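Local atomic coordinates of short-chain type dehydrogenase/reductase (Mycobacterium ulcerans, PDB entry 3SVT), a protein that probably catalyses an NAD-dependent oxidation or reduction as a short-chain dehydrogenase/reductase. Residues R80-D83 and A84-W88. Residues are numbered along the deposited sequence; the frame is centred on the assembly and turned at random.
Sequences RAVD and AVTAW
Val82 O is gripped twice by Thr86, one turn further along helix 75-89 of this Rossmann-type fold. The hydroxyl Thr86 OG1 donates to Val82 O at 2.7 Å, and the backbone Thr86 N donates to the same oxygen at 3.2 Å. The two donors come from opposite faces of the carbonyl plane, tilted 26° and 29° from it. Thr86 OG1 sits beside its own backbone N (chi1 -54°), which turns the hydroxyl back along the helix. Thr86 is buried, and its hydroxyl has an acceptor within the helix itself. Val85 CG1 also rests near Val82 O, at 3.3 Å. Regular i to i+4 backbone bonds flank this pair: Ala84 N to Arg80 O, Val85 N to Ala81 O, and Ala87 N to Asp83 O at 2.8 Å. One side of the helix packs on the parallel sheet, with Ala84 and Val85 against Met39 and Ala81 against Val41 of strand 37-42. Val82 and Thr86 both touch Glu137 of helix 113-140. Arg80, Asp83 and Ala87 lie on the exposed part of the helix. The Val82 and Thr86 side chains run alongside each other in the same direction, with Val82 CG1 4.1 Å from Thr86 OG1.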
# COMPACT_ATOMS: atom_id res chain seq x y z
N ARG B 80 20.35 -12.91 26.36
CA ARG B 80 20.52 -14.05 27.27
C ARG B 80 19.40 -15.06 27.10
O ARG B 80 19.64 -16.26 27.09
CB ARG B 80 20.51 -13.59 28.71
CG ARG B 80 21.82 -13.03 29.19
CD ARG B 80 21.84 -13.06 30.70
NE ARG B 80 22.47 -11.89 31.29
CZ ARG B 80 23.77 -11.56 31.16
NH1 ARG B 80 24.60 -12.29 30.41
NH2 ARG B 80 24.22 -10.47 31.77
N ALA B 81 18.19 -14.55 26.97
CA ALA B 81 17.02 -15.35 26.75
C ALA B 81 17.11 -16.10 25.44
O ALA B 81 16.71 -17.26 25.36
CB ALA B 81 15.78 -14.45 26.76
N VAL B 82 17.63 -15.45 24.40
CA VAL B 82 17.80 -16.13 23.13
C VAL B 82 18.88 -17.23 23.22
O VAL B 82 18.71 -18.27 22.64
CB VAL B 82 18.14 -15.14 22.01
CG1 VAL B 82 18.52 -15.87 20.76
CG2 VAL B 82 16.93 -14.17 21.75
N ASP B 83 19.97 -16.99 23.93
CA ASP B 83 20.99 -18.03 24.20
C ASP B 83 20.36 -19.24 24.87
O ASP B 83 20.60 -20.37 24.48
CB ASP B 83 22.09 -17.52 25.14
CG ASP B 83 22.91 -16.38 24.55
OD1 ASP B 83 22.94 -16.24 23.32
OD2 ASP B 83 23.54 -15.64 25.33
N ALA B 84 19.58 -18.98 25.90
CA ALA B 84 18.97 -20.04 26.69
C ALA B 84 18.01 -20.89 25.87
O ALA B 84 18.06 -22.09 25.93
CB ALA B 84 18.24 -19.45 27.86
N VAL B 85 17.14 -20.26 25.09
CA VAL B 85 16.21 -21.06 24.32
C VAL B 85 16.91 -21.90 23.25
O VAL B 85 16.49 -22.99 22.96
CB VAL B 85 15.07 -20.26 23.72
CG1 VAL B 85 15.57 -19.27 22.66
CG2 VAL B 85 14.05 -21.23 23.13
N THR B 86 17.97 -21.37 22.68
CA THR B 86 18.74 -22.05 21.66
C THR B 86 19.58 -23.21 22.23
O THR B 86 19.70 -24.27 21.62
CB THR B 86 19.66 -21.04 20.96
OG1 THR B 86 18.87 -19.93 20.50
CG2 THR B 86 20.40 -21.70 19.81
N ALA B 87 20.16 -22.96 23.39
CA ALA B 87 20.96 -23.96 24.10
C ALA B 87 20.09 -25.12 24.59
O ALA B 87 20.61 -26.22 24.84
CB ALA B 87 21.70 -23.31 25.26
N TRP B 88 18.79 -24.89 24.72
CA TRP B 88 17.87 -25.89 25.26
C TRP B 88 18.01 -27.23 24.53
O TRP B 88 18.31 -28.24 25.15
CB TRP B 88 16.44 -25.38 25.16
CG TRP B 88 15.37 -26.17 25.91
CD1 TRP B 88 15.52 -27.34 26.62
CD2 TRP B 88 13.98 -25.84 25.98
NE1 TRP B 88 14.30 -27.73 27.14
CE2 TRP B 88 13.34 -26.83 26.76
CE3 TRP B 88 13.21 -24.79 25.47
CZ2 TRP B 88 11.97 -26.80 27.03
CZ3 TRP B 88 11.84 -24.76 25.76
CH2 TRP B 88 11.24 -25.75 26.52